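Local coordinates for protein glutamate--cysteine ligase GshA (Methylobacillus flagellatus KT, PDB 3K1T) that probably acts as a ligase that joins glutamate to cysteine, at residues A[42-47]-A[173-178]; A[263-268]-A[276-281]; A[284-289]-A[313-318]; A[339-344]-A[359-364]. One frame throughout, in Å; residues are numbered along the deposited sequence.

Contact 1. Residues A[42-47]-A[173-178]. With SO4 (sulfate ion), chain B.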
loop_
_atom_site.group_PDB
_atom_site.type_symbol
_atom_site.label_atom_id
_atom_site.label_comp_id
_atom_site.label_asym_id
_atom_site.label_seq_id
_atom_site.Cartn_x
_atom_site.Cartn_y
_atom_site.Cartn_z
ATOM N N ALA A 42 -0.871 -13.813 -6.356
ATOM C CA ALA A 42 -1.118 -12.865 -7.428
ATOM C C ALA A 42 0.231 -12.612 -8.120
ATOM O O ALA A 42 1.315 -12.771 -7.513
ATOM C CB ALA A 42 -1.692 -11.518 -6.893
ATOM N N PRO A 43 0.189 -12.181 -9.384
ATOM C CA PRO A 43 1.431 -11.859 -10.077
ATOM C C PRO A 43 2.106 -10.637 -9.442
ATOM O O PRO A 43 1.458 -9.863 -8.721
ATOM C CB PRO A 43 0.972 -11.462 -11.510
ATOM C CG PRO A 43 -0.422 -11.862 -11.600
ATOM C CD PRO A 43 -0.984 -11.924 -10.237
ATOM N N PHE A 44 3.379 -10.433 -9.780
ATOM C CA PHE A 44 4.142 -9.268 -9.321
ATOM C C PHE A 44 3.451 -7.969 -9.774
ATOM O O PHE A 44 3.305 -7.015 -8.998
ATOM C CB PHE A 44 5.604 -9.345 -9.869
ATOM C CG PHE A 44 6.509 -8.292 -9.315
ATOM C CD1 PHE A 44 7.228 -8.526 -8.150
ATOM C CD2 PHE A 44 6.647 -7.063 -9.951
ATOM C CE1 PHE A 44 8.029 -7.557 -7.593
ATOM C CE2 PHE A 44 7.469 -6.082 -9.409
ATOM C CZ PHE A 44 8.160 -6.330 -8.221
ATOM N N TYR A 45 3.067 -7.936 -11.065
ATOM C CA TYR A 45 2.377 -6.817 -11.664
ATOM C C TYR A 45 1.501 -7.252 -12.838
ATOM O O TYR A 45 1.651 -8.364 -13.357
ATOM C CB TYR A 45 3.324 -5.653 -12.028
ATOM C CG TYR A 45 4.432 -5.877 -13.042
ATOM C CD1 TYR A 45 4.589 -7.072 -13.768
ATOM C CD2 TYR A 45 5.373 -4.867 -13.251
ATOM C CE1 TYR A 45 5.664 -7.242 -14.680
ATOM C CE2 TYR A 45 6.413 -5.009 -14.161
ATOM C CZ TYR A 45 6.562 -6.189 -14.887
ATOM O OH TYR A 45 7.609 -6.278 -15.795
ATOM N N ALA A 46 0.573 -6.380 -13.234
ATOM C CA ALA A 46 -0.354 -6.681 -14.314
ATOM C C ALA A 46 -1.146 -5.452 -14.703
ATOM O O ALA A 46 -1.339 -4.525 -13.894
ATOM C CB ALA A 46 -1.323 -7.810 -13.883
ATOM N N SER A 47 -1.655 -5.461 -15.926
ATOM C CA SER A 47 -2.640 -4.468 -16.344
ATOM C C SER A 47 -3.802 -5.153 -17.039
ATOM O O SER A 47 -3.620 -6.195 -17.716
ATOM C CB SER A 47 -2.039 -3.392 -17.246
ATOM O OG SER A 47 -1.611 -3.904 -18.477
ATOM N N ALA A 173 16.909 -12.290 -8.597
ATOM C CA ALA A 173 15.779 -12.602 -9.431
ATOM C C ALA A 173 15.786 -11.729 -10.674
ATOM O O ALA A 173 16.509 -10.733 -10.747
ATOM C CB ALA A 173 14.484 -12.383 -8.639
ATOM N N ILE A 174 14.950 -12.101 -11.632
ATOM C CA ILE A 174 14.880 -11.455 -12.936
ATOM C C ILE A 174 13.431 -11.081 -13.214
ATOM O O ILE A 174 12.580 -11.962 -13.263
ATOM C CB ILE A 174 15.374 -12.406 -14.033
ATOM C CG1 ILE A 174 16.836 -12.806 -13.754
ATOM C CG2 ILE A 174 15.216 -11.786 -15.444
ATOM C CD1 ILE A 174 17.252 -14.070 -14.514
ATOM N N LEU A 175 13.160 -9.798 -13.408
ATOM C CA LEU A 175 11.825 -9.326 -13.734
ATOM C C LEU A 175 11.697 -9.110 -15.217
ATOM O O LEU A 175 12.451 -8.344 -15.814
ATOM C CB LEU A 175 11.492 -8.023 -12.981
ATOM C CG LEU A 175 10.113 -7.415 -13.237
ATOM C CD1 LEU A 175 8.991 -8.368 -12.757
ATOM C CD2 LEU A 175 9.942 -6.012 -12.543
ATOM N N LEU A 176 10.780 -9.847 -15.831
ATOM C CA LEU A 176 10.468 -9.653 -17.234
ATOM C C LEU A 176 9.512 -8.491 -17.473
ATOM O O LEU A 176 8.387 -8.482 -16.959
ATOM C CB LEU A 176 9.844 -10.924 -17.815
ATOM C CG LEU A 176 10.683 -12.182 -17.732
ATOM C CD1 LEU A 176 9.800 -13.406 -18.081
ATOM C CD2 LEU A 176 11.919 -12.037 -18.659
ATOM N N ASN A 177 9.939 -7.523 -18.285
ATOM C CA ASN A 177 9.032 -6.537 -18.876
ATOM C C ASN A 177 8.964 -6.759 -20.399
ATOM O O ASN A 177 8.713 -5.841 -21.168
ATOM C CB ASN A 177 9.460 -5.114 -18.527
ATOM C CG ASN A 177 8.364 -4.101 -18.740
ATOM O OD1 ASN A 177 8.495 -3.187 -19.572
ATOM N ND2 ASN A 177 7.259 -4.261 -17.997
ATOM N N ASN A 178 9.187 -8.014 -20.794
ATOM C CA ASN A 178 9.244 -8.488 -22.190
ATOM C C ASN A 178 8.351 -9.746 -22.176
ATOM O O ASN A 178 8.598 -10.666 -21.383
ATOM C CB ASN A 178 10.692 -8.850 -22.502
ATOM C CG ASN A 178 10.901 -9.378 -23.910
ATOM O OD1 ASN A 178 10.073 -10.142 -24.446
ATOM N ND2 ASN A 178 12.012 -8.964 -24.526
HETATM S S SO4 B . -0.150 -2.041 -21.166
HETATM O O1 SO4 B . -0.645 -0.781 -21.670
HETATM O O2 SO4 B . -0.306 -1.815 -19.763
HETATM O O3 SO4 B . -0.965 -3.158 -21.586
HETATM O O4 SO4 B . 1.268 -2.242 -21.541
#

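Contact 2. Residues A[263-268]-A[276-281]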
loop_
_atom_site.group_PDB
_atom_site.type_symbol
_atom_site.label_atom_id
_atom_site.label_comp_id
_atom_site.label_asym_id
_atom_site.label_seq_id
_atom_site.Cartn_x
_atom_site.Cartn_y
_atom_site.Cartn_z
ATOM N N ALA A 263 -25.688 -15.266 -32.689
ATOM C CA ALA A 263 -27.042 -15.572 -32.205
ATOM C C ALA A 263 -27.135 -15.491 -30.673
ATOM O O ALA A 263 -28.112 -14.969 -30.138
ATOM C CB ALA A 263 -27.511 -16.949 -32.709
ATOM N N LYS A 264 -26.126 -16.006 -29.965
ATOM C CA LYS A 264 -26.093 -15.890 -28.512
ATOM C C LYS A 264 -26.053 -14.422 -28.051
ATOM O O LYS A 264 -26.727 -14.050 -27.072
ATOM C CB LYS A 264 -24.887 -16.622 -27.912
ATOM C CG LYS A 264 -24.967 -18.149 -27.962
ATOM C CD LYS A 264 -23.743 -18.833 -27.344
ATOM C CE LYS A 264 -23.720 -18.732 -25.847
ATOM N NZ LYS A 264 -22.472 -19.375 -25.217
ATOM N N ILE A 265 -25.245 -13.605 -28.727
ATOM C CA ILE A 265 -25.122 -12.182 -28.406
ATOM C C ILE A 265 -26.462 -11.470 -28.685
ATOM O O ILE A 265 -26.948 -10.694 -27.867
ATOM C CB ILE A 265 -23.971 -11.487 -29.167
ATOM C CG1 ILE A 265 -22.611 -12.131 -28.875
ATOM C CG2 ILE A 265 -23.901 -9.999 -28.831
ATOM C CD1 ILE A 265 -21.555 -11.799 -29.953
ATOM N N ARG A 266 -27.077 -11.771 -29.819
ATOM C CA ARG A 266 -28.379 -11.224 -30.140
ATOM C C ARG A 266 -29.417 -11.479 -29.049
ATOM O O ARG A 266 -30.194 -10.566 -28.753
ATOM C CB ARG A 266 -28.918 -11.777 -31.474
ATOM C CG ARG A 266 -28.335 -11.128 -32.674
ATOM C CD ARG A 266 -29.244 -11.352 -33.919
ATOM N NE ARG A 266 -29.328 -12.766 -34.274
ATOM C CZ ARG A 266 -28.424 -13.445 -34.996
ATOM N NH1 ARG A 266 -27.333 -12.865 -35.504
ATOM N NH2 ARG A 266 -28.652 -14.725 -35.245
ATOM N N ARG A 267 -29.447 -12.685 -28.457
ATOM C CA ARG A 267 -30.396 -12.983 -27.373
ATOM C C ARG A 267 -30.211 -12.045 -26.194
ATOM O O ARG A 267 -31.191 -11.521 -25.619
ATOM C CB ARG A 267 -30.242 -14.408 -26.852
ATOM C CG ARG A 267 -30.832 -15.464 -27.710
ATOM C CD ARG A 267 -30.771 -16.803 -27.000
ATOM N NE ARG A 267 -31.479 -16.779 -25.721
ATOM C CZ ARG A 267 -31.537 -17.806 -24.882
ATOM N NH1 ARG A 267 -30.932 -18.950 -25.171
ATOM N NH2 ARG A 267 -32.196 -17.686 -23.752
ATOM N N LYS A 268 -28.943 -11.844 -25.805
ATOM C CA LYS A 268 -28.660 -10.918 -24.709
ATOM C C LYS A 268 -28.967 -9.463 -25.053
ATOM O O LYS A 268 -29.495 -8.722 -24.194
ATOM C CB LYS A 268 -27.221 -11.112 -24.177
ATOM C CG LYS A 268 -27.056 -12.328 -23.280
ATOM C CD LYS A 268 -27.689 -12.094 -21.916
ATOM C CE LYS A 268 -27.786 -13.309 -21.046
ATOM N NZ LYS A 268 -28.579 -13.067 -19.797
ATOM N N GLN A 276 -27.276 -1.644 -30.774
ATOM C CA GLN A 276 -26.065 -1.770 -31.581
ATOM C C GLN A 276 -25.952 -3.175 -32.182
ATOM O O GLN A 276 -26.502 -4.126 -31.671
ATOM C CB GLN A 276 -24.800 -1.439 -30.779
ATOM C CG GLN A 276 -24.561 0.045 -30.570
ATOM C CD GLN A 276 -25.316 0.573 -29.368
ATOM O OE1 GLN A 276 -25.802 -0.192 -28.551
ATOM N NE2 GLN A 276 -25.370 1.872 -29.235
ATOM N N GLU A 277 -25.226 -3.274 -33.298
ATOM C CA GLU A 277 -24.988 -4.549 -33.987
ATOM C C GLU A 277 -24.025 -5.435 -33.190
ATOM O O GLU A 277 -22.974 -4.960 -32.770
ATOM C CB GLU A 277 -24.338 -4.307 -35.345
ATOM C CG GLU A 277 -25.100 -3.420 -36.327
ATOM C CD GLU A 277 -24.448 -3.457 -37.699
ATOM O OE1 GLU A 277 -24.504 -4.522 -38.346
ATOM O OE2 GLU A 277 -23.848 -2.441 -38.109
ATOM N N PRO A 278 -24.367 -6.718 -32.982
ATOM C CA PRO A 278 -23.377 -7.636 -32.416
ATOM C C PRO A 278 -22.153 -7.731 -33.323
ATOM O O PRO A 278 -22.287 -7.635 -34.539
ATOM C CB PRO A 278 -24.102 -8.981 -32.373
ATOM C CG PRO A 278 -25.561 -8.656 -32.424
ATOM C CD PRO A 278 -25.681 -7.361 -33.164
ATOM N N PHE A 279 -20.974 -7.896 -32.719
ATOM C CA PHE A 279 -19.754 -8.134 -33.467
ATOM C C PHE A 279 -18.929 -9.164 -32.768
ATOM O O PHE A 279 -19.061 -9.362 -31.561
ATOM C CB PHE A 279 -18.959 -6.837 -33.797
ATOM C CG PHE A 279 -18.192 -6.220 -32.650
ATOM C CD1 PHE A 279 -18.847 -5.441 -31.678
ATOM C CD2 PHE A 279 -16.801 -6.373 -32.563
ATOM C CE1 PHE A 279 -18.107 -4.808 -30.616
ATOM C CE2 PHE A 279 -16.055 -5.742 -31.543
ATOM C CZ PHE A 279 -16.717 -4.972 -30.546
ATOM N N VAL A 280 -18.094 -9.840 -33.558
ATOM C CA VAL A 280 -17.221 -10.898 -33.074
ATOM C C VAL A 280 -15.794 -10.591 -33.453
ATOM O O VAL A 280 -15.537 -10.111 -34.557
ATOM C CB VAL A 280 -17.661 -12.273 -33.608
ATOM C CG1 VAL A 280 -16.530 -13.332 -33.459
ATOM C CG2 VAL A 280 -18.980 -12.690 -32.874
ATOM N N ILE A 281 -14.873 -10.824 -32.503
ATOM C CA ILE A 281 -13.460 -10.673 -32.753
ATOM C C ILE A 281 -12.952 -12.090 -33.058
ATOM O O ILE A 281 -13.140 -13.006 -32.265
ATOM C CB ILE A 281 -12.705 -10.102 -31.547
ATOM C CG1 ILE A 281 -13.323 -8.773 -31.082
ATOM C CG2 ILE A 281 -11.184 -9.888 -31.864
ATOM C CD1 ILE A 281 -12.748 -8.288 -29.716
#

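Contact 3. Residues A[284-289]-A[313-318]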
loop_
_atom_site.group_PDB
_atom_site.type_symbol
_atom_site.label_atom_id
_atom_site.label_comp_id
_atom_site.label_asym_id
_atom_site.label_seq_id
_atom_site.Cartn_x
_atom_site.Cartn_y
_atom_site.Cartn_z
ATOM N N ALA A 284 -6.690 -15.449 -34.737
ATOM C CA ALA A 284 -5.962 -16.618 -35.259
ATOM C C ALA A 284 -4.626 -16.665 -34.512
ATOM O O ALA A 284 -3.800 -15.765 -34.699
ATOM C CB ALA A 284 -5.729 -16.492 -36.761
ATOM N N ASP A 285 -4.438 -17.663 -33.659
ATOM C CA ASP A 285 -3.218 -17.801 -32.847
ATOM C C ASP A 285 -2.176 -18.696 -33.537
ATOM O O ASP A 285 -2.423 -19.879 -33.729
ATOM C CB ASP A 285 -3.542 -18.423 -31.503
ATOM C CG ASP A 285 -2.280 -18.608 -30.615
ATOM O OD1 ASP A 285 -1.282 -17.884 -30.799
ATOM O OD2 ASP A 285 -2.316 -19.481 -29.734
ATOM N N ALA A 286 -1.057 -18.100 -33.927
ATOM C CA ALA A 286 0.051 -18.818 -34.550
ATOM C C ALA A 286 1.254 -18.927 -33.595
ATOM O O ALA A 286 2.398 -19.043 -34.025
ATOM C CB ALA A 286 0.437 -18.187 -35.895
ATOM N N GLY A 287 1.000 -18.940 -32.294
ATOM C CA GLY A 287 2.066 -19.239 -31.339
ATOM C C GLY A 287 3.176 -18.205 -31.399
ATOM O O GLY A 287 2.920 -17.006 -31.346
ATOM N N THR A 288 4.423 -18.672 -31.534
ATOM C CA THR A 288 5.583 -17.775 -31.612
ATOM C C THR A 288 5.533 -16.863 -32.825
ATOM O O THR A 288 6.187 -15.824 -32.839
ATOM C CB THR A 288 6.929 -18.570 -31.661
ATOM O OG1 THR A 288 6.958 -19.455 -32.815
ATOM C CG2 THR A 288 7.116 -19.373 -30.376
ATOM N N TYR A 289 4.788 -17.258 -33.863
ATOM C CA TYR A 289 4.741 -16.505 -35.121
ATOM C C TYR A 289 3.848 -15.252 -35.030
ATOM O O TYR A 289 3.959 -14.370 -35.880
ATOM C CB TYR A 289 4.239 -17.407 -36.271
ATOM C CG TYR A 289 5.242 -18.508 -36.612
ATOM C CD1 TYR A 289 6.245 -18.290 -37.557
ATOM C CD2 TYR A 289 5.186 -19.739 -35.986
ATOM C CE1 TYR A 289 7.175 -19.308 -37.888
ATOM C CE2 TYR A 289 6.139 -20.763 -36.265
ATOM C CZ TYR A 289 7.133 -20.536 -37.211
ATOM O OH TYR A 289 8.039 -21.544 -37.543
HETATM N N MSE A 313 -4.785 -13.305 -41.422
HETATM C CA MSE A 313 -5.280 -14.411 -40.584
HETATM C C MSE A 313 -4.327 -15.637 -40.597
HETATM O O MSE A 313 -4.301 -16.383 -39.632
HETATM C CB MSE A 313 -6.685 -14.800 -41.029
HETATM C CG MSE A 313 -7.663 -13.632 -40.896
HETATM SE SE MSE A 313 -7.585 -12.715 -39.145
HETATM C CE MSE A 313 -8.569 -14.193 -38.453
ATOM N N SER A 314 -3.541 -15.807 -41.661
ATOM C CA SER A 314 -2.469 -16.823 -41.687
ATOM C C SER A 314 -1.287 -16.413 -40.822
ATOM O O SER A 314 -0.470 -17.262 -40.445
ATOM C CB SER A 314 -1.946 -17.034 -43.112
ATOM O OG SER A 314 -2.949 -17.539 -43.964
ATOM N N VAL A 315 -1.177 -15.101 -40.561
ATOM C CA VAL A 315 -0.181 -14.495 -39.655
ATOM C C VAL A 315 1.177 -14.370 -40.320
ATOM O O VAL A 315 1.757 -13.284 -40.302
ATOM C CB VAL A 315 -0.049 -15.167 -38.255
ATOM C CG1 VAL A 315 0.944 -14.361 -37.345
ATOM C CG2 VAL A 315 -1.403 -15.287 -37.537
ATOM N N VAL A 316 1.691 -15.452 -40.886
ATOM C CA VAL A 316 2.963 -15.425 -41.568
ATOM C C VAL A 316 2.866 -16.163 -42.909
ATOM O O VAL A 316 1.920 -16.913 -43.188
ATOM C CB VAL A 316 4.103 -16.048 -40.676
ATOM C CG1 VAL A 316 4.458 -15.133 -39.441
ATOM C CG2 VAL A 316 3.719 -17.471 -40.222
ATOM N N LYS A 317 3.864 -15.927 -43.749
ATOM C CA LYS A 317 3.946 -16.584 -45.028
ATOM C C LYS A 317 4.264 -18.081 -44.886
ATOM O O LYS A 317 3.882 -18.865 -45.752
ATOM C CB LYS A 317 4.965 -15.871 -45.939
ATOM C CG LYS A 317 4.471 -14.510 -46.446
ATOM N N GLU A 318 4.941 -18.477 -43.805
ATOM C CA GLU A 318 5.150 -19.929 -43.501
ATOM C C GLU A 318 3.780 -20.576 -43.366
ATOM O O GLU A 318 2.846 -19.966 -42.771
ATOM C CB GLU A 318 5.911 -20.145 -42.193
ATOM C CG GLU A 318 7.412 -19.816 -42.186
ATOM C CD GLU A 318 7.735 -18.362 -41.892
ATOM O OE1 GLU A 318 6.807 -17.521 -41.735
ATOM O OE2 GLU A 318 8.940 -18.053 -41.839
#

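Contact 4. Residues A[339-344]-A[359-364]. With SO4 (sulfate ion), chain B.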
loop_
_atom_site.group_PDB
_atom_site.type_symbol
_atom_site.label_atom_id
_atom_site.label_comp_id
_atom_site.label_asym_id
_atom_site.label_seq_id
_atom_site.Cartn_x
_atom_site.Cartn_y
_atom_site.Cartn_z
ATOM N N ASP A 339 -14.776 14.293 -28.621
ATOM C CA ASP A 339 -15.051 13.480 -29.812
ATOM C C ASP A 339 -14.284 12.153 -29.881
ATOM O O ASP A 339 -14.546 11.358 -30.767
ATOM C CB ASP A 339 -14.740 14.289 -31.059
ATOM C CG ASP A 339 -13.345 14.877 -31.033
ATOM O OD1 ASP A 339 -12.942 15.460 -29.996
ATOM O OD2 ASP A 339 -12.653 14.735 -32.059
ATOM N N ALA A 340 -13.352 11.919 -28.961
ATOM C CA ALA A 340 -12.492 10.733 -29.035
ATOM C C ALA A 340 -13.034 9.611 -28.157
ATOM O O ALA A 340 -13.292 9.828 -26.975
ATOM C CB ALA A 340 -11.044 11.097 -28.581
ATOM N N VAL A 341 -13.089 8.395 -28.699
ATOM C CA VAL A 341 -13.404 7.205 -27.905
ATOM C C VAL A 341 -12.264 6.947 -26.881
ATOM O O VAL A 341 -11.067 7.158 -27.178
ATOM C CB VAL A 341 -13.596 6.006 -28.792
ATOM C CG1 VAL A 341 -13.702 4.696 -27.950
ATOM C CG2 VAL A 341 -14.850 6.235 -29.673
ATOM N N ALA A 342 -12.633 6.554 -25.677
ATOM C CA ALA A 342 -11.674 6.258 -24.619
ATOM C C ALA A 342 -11.996 4.898 -24.023
ATOM O O ALA A 342 -13.163 4.495 -24.008
ATOM C CB ALA A 342 -11.733 7.335 -23.537
ATOM N N GLU A 343 -10.972 4.183 -23.516
ATOM C CA GLU A 343 -11.186 2.936 -22.819
ATOM C C GLU A 343 -10.111 2.735 -21.750
ATOM O O GLU A 343 -8.946 3.027 -21.991
ATOM C CB GLU A 343 -11.279 1.734 -23.778
ATOM C CG GLU A 343 -10.124 1.558 -24.783
ATOM C CD GLU A 343 -10.476 0.556 -25.854
ATOM O OE1 GLU A 343 -10.535 -0.650 -25.500
ATOM O OE2 GLU A 343 -10.725 0.964 -27.023
ATOM N N PRO A 344 -10.510 2.256 -20.566
ATOM C CA PRO A 344 -9.584 2.255 -19.427
ATOM C C PRO A 344 -8.681 1.027 -19.323
ATOM O O PRO A 344 -9.040 -0.089 -19.748
ATOM C CB PRO A 344 -10.530 2.280 -18.202
ATOM C CG PRO A 344 -11.729 1.522 -18.717
ATOM C CD PRO A 344 -11.900 2.019 -20.133
ATOM N N ARG A 359 -6.924 4.865 -22.650
ATOM C CA ARG A 359 -6.440 4.936 -24.030
ATOM C C ARG A 359 -7.470 5.764 -24.802
ATOM O O ARG A 359 -8.598 5.312 -24.992
ATOM C CB ARG A 359 -6.347 3.557 -24.665
ATOM C CG ARG A 359 -5.469 2.527 -23.909
ATOM C CD ARG A 359 -5.449 1.193 -24.638
ATOM N NE ARG A 359 -4.984 0.107 -23.763
ATOM C CZ ARG A 359 -3.717 -0.083 -23.382
ATOM N NH1 ARG A 359 -2.757 0.688 -23.860
ATOM N NH2 ARG A 359 -3.406 -1.067 -22.529
ATOM N N VAL A 360 -7.052 6.944 -25.244
ATOM C CA VAL A 360 -7.906 7.870 -25.956
ATOM C C VAL A 360 -7.549 7.712 -27.425
ATOM O O VAL A 360 -6.431 8.043 -27.858
ATOM C CB VAL A 360 -7.736 9.333 -25.440
ATOM C CG1 VAL A 360 -8.650 10.352 -26.240
ATOM C CG2 VAL A 360 -7.999 9.455 -23.926
ATOM N N HIS A 361 -8.474 7.148 -28.178
ATOM C CA HIS A 361 -8.252 6.834 -29.601
ATOM C C HIS A 361 -7.829 8.064 -30.402
ATOM O O HIS A 361 -8.429 9.138 -30.283
ATOM C CB HIS A 361 -9.520 6.258 -30.267
ATOM C CG HIS A 361 -9.929 4.907 -29.778
ATOM N ND1 HIS A 361 -10.596 4.008 -30.583
ATOM C CD2 HIS A 361 -9.850 4.330 -28.557
ATOM C CE1 HIS A 361 -10.913 2.943 -29.877
ATOM N NE2 HIS A 361 -10.428 3.091 -28.658
ATOM N N THR A 362 -6.792 7.898 -31.230
ATOM C CA THR A 362 -6.385 8.956 -32.163
ATOM C C THR A 362 -7.241 8.958 -33.434
ATOM O O THR A 362 -7.430 9.995 -34.025
ATOM C CB THR A 362 -4.888 8.863 -32.540
ATOM O OG1 THR A 362 -4.635 7.568 -33.055
ATOM C CG2 THR A 362 -3.992 9.062 -31.326
ATOM N N SER A 363 -7.749 7.817 -33.864
ATOM C CA SER A 363 -8.686 7.769 -34.974
ATOM C C SER A 363 -10.040 8.344 -34.561
ATOM O O SER A 363 -10.380 8.385 -33.368
ATOM C CB SER A 363 -8.890 6.343 -35.472
ATOM O OG SER A 363 -7.682 5.819 -36.011
ATOM N N ARG A 364 -10.810 8.757 -35.567
ATOM C CA ARG A 364 -12.126 9.400 -35.340
ATOM C C ARG A 364 -13.393 8.936 -36.092
ATOM O O ARG A 364 -14.332 9.723 -36.160
ATOM C CB ARG A 364 -12.004 10.885 -35.664
ATOM C CG ARG A 364 -11.130 11.655 -34.724
ATOM C CD ARG A 364 -11.849 11.851 -33.445
ATOM N NE ARG A 364 -11.049 12.704 -32.615
ATOM C CZ ARG A 364 -10.052 12.267 -31.874
ATOM N NH1 ARG A 364 -9.781 10.990 -31.815
ATOM N NH2 ARG A 364 -9.371 13.134 -31.186
HETATM S S SO4 B . -0.150 -2.041 -21.166
HETATM O O1 SO4 B . -0.645 -0.781 -21.670
HETATM O O2 SO4 B . -0.306 -1.815 -19.763
HETATM O O3 SO4 B . -0.965 -3.158 -21.586
HETATM O O4 SO4 B . 1.268 -2.242 -21.541
HETATM O O HOH W 1 -15.443 11.325 -33.340
HETATM O O HOH W 2 -12.419 8.042 -31.525
HETATM O O HOH W 3 -7.635 -0.159 -22.560
#

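Contact 1. Residues A[42-47]-A[173-178]
The phenol oxygen of Tyr45 reaches the backbone of Leu176 and carries two hydrogen bonds: OH donates to Leu176 O at 2.6 Å, from above the carbonyl plane, and accepts from Asn177 ND2 at 3.0 Å with an N-H...O angle of 162°. The Asn177 amide approaches with OH close to its own plane, while ring and amide planes stand 58° apart. Leu175 meets Tyr45 tip to tip, CD1 lying 3.9 Å from Tyr45 CZ, and the same methyl sits 3.9 Å from Phe44 CD2, wedged against two rings. Phe44 CG is anti to its backbone N (chi1 -173°), and its CD2 lies over one face of the Tyr45 ring, offset toward the rim. A phenylalanine in place of Tyr45 would probably leave Leu176 O without this donor and Asn177 ND2 without this acceptor. Further out, Asn177 OD1 is held by Tyr111 and Asn114, its ND2 also bonds Pro66 O, and Leu118 and Leu122 of helix 109-124 pack around the cluster. Ser47 OG donates to sulfate O2. With strand axes 10.2 Å apart, this is side-chain packing between two separate sheets, the antiparallel one holding 45-52 and the mixed one holding 173-177.

Contact 2. Residues A[263-268]-A[276-281]
Pro278 and Ile265 share most of this interface, a patch of aliphatic carbon where the loop leading into strand 280-285 lies against helix 251-272. Their side chains run antiparallel alongside one another, with Ile265 CG2 3.7 Å from Pro278 CB and the isoleucine CB little farther from that same carbon. CG2 is anti to the backbone N of Ile265, and CG1 lies beside that N (chi1 -59°). This splits the two branches between different partners: CG2 rests on the proline ring, whereas CD1, at the end of the other branch, reaches the backbone of Phe279 and the side chain of Val280. There CD1 is 3.8 Å from Phe279 O and 4.0 Å from Val280 CG2. Arg266, one residue on along the helix, adds only the aliphatic root of its chain; its CG meets Pro278 CG at 3.7 Å, the two side chains roughly perpendicular. The arginine chain then bends at chi3, and its guanidinium lays one face over Ala263 CA. Leu262 and Tyr269 of the same helix also touch Pro278, and Val280 packs on Leu261 and Leu262 as well as on Leu327 of strand 324-329. Contact across the two segments is wholly van der Waals in character. It closes a helix-loop-strand connection in which helix 251-272 packs through apolar side chains on the antiparallel sheet that includes strands 280-285 and 324-329.

Contact 3. Residues A[284-289]-A[313-318]
Val315, just past the end of helix 307-314, packs its methyls on the turn that leaves strand 280-285, joining a helix end to one end of an antiparallel sheet. That turn includes an Asx turn: Gly287 N donates to Asp285 OD1 at 2.9 Å, arriving from above the carboxylate plane, and Lys208 forms a salt bridge with the same oxygen. Val315 leaves helical geometry with a positive phi of 79°. Its CG2 lies 3.8 Å from Ala286 CB and close to Ala284 O, while CG1, anti to the backbone N (chi1 -175°), sits 3.4 Å from Tyr289 O. An alanine at Val315 would probably leave a gap beside Ala286 and Tyr289 O, since both methyls that reach them would go. Toward the helix, Ala284 CB approaches Met313 O at 3.2 Å; the selenomethionine chain, bent at chi2 and chi3, brings CE to 4.0 Å from that same CB. At the more exposed end the Tyr289 and Val316 side chains stand roughly perpendicular, CD1 of the tyrosine 3.8 Å from CG2 of the valine. Beyond them Glu318 turns its carboxylate 51° from the Tyr289 ring plane, its CD 4.2 Å from Tyr289 CE1.

Contact 4. Residues A[339-344]-A[359-364]
His361 leans across the strand pair onto Val341 and Glu343. CB and CG both lie 3.6 Å from Val341 O, the oxygen that also accepts the hydrogen bond from His361 N, and CD2 lies near it. CG stands beside the backbone N (chi1 -68°), and from there the ring lies alongside the Val341 side chain with the same heading. Val341 CG1 sits over the ring centre, 3.8 Å from the centroid, in a CH-pi contact. ND1 is hydrogen-bonded to Glu368 OE1, and CE1 lies near Glu343 OE2. At the tip NE2 donates to Glu343 OE2 at 2.7 Å, nearly straight at 164°, using the anti lone pair of that oxygen; carboxylate and ring are only 19° from coplanar. Arg51 forms a salt bridge with the same OE2. The backbones form the open end of the antiparallel beta hairpin 340-349/352-361: Glu343 and Arg359 are a hydrogen-bonded pair, with Arg359 N to Glu343 O at 2.8 Å, and Ala342 faces Val360 as a non-hydrogen-bonded pair. On the face of Ala342 and Val360, Ala340 CB presses tightly on Val360 CG1 at 3.4 Å. Arg359 extends from CG to NE and carries its guanidinium to the sulfate, NH2 donating to O1 at 2.9 Å, while Asp49 forms a salt bridge with NH2. Past the hairpin end, Arg364 and Asp339 are each modelled in two positions; in the one described, Arg364 NE meets Asp339 OD2 at 2.6 Å in a salt bridge, from above the carboxylate plane, and Ala340 CB lies over one face of the guanidinium.

How the contacts relate
The four contacts follow one another along the chain, each closing before the next opens. Contacts 1 and 4 reach the same antiparallel sheet, where strands 45-52 and 340-349 are neighbours; although their centres lie 27 Å apart, Ser47 of contact 1 and Arg359 of contact 4 bind one sulfate, which Gly67 and Asn63 also hold. Contacts 2 and 3 use opposite ends of strand 280-285 in another, four-stranded sheet, their centres 27 Å apart, and pack helices 251-272 and 307-314 near those ends. Contact 1 additionally ties the shared sheet to the mixed sheet. Together the contacts sample three sheets, and the sulfate, probably from the crystallisation liquor, may mark an anion-binding spot.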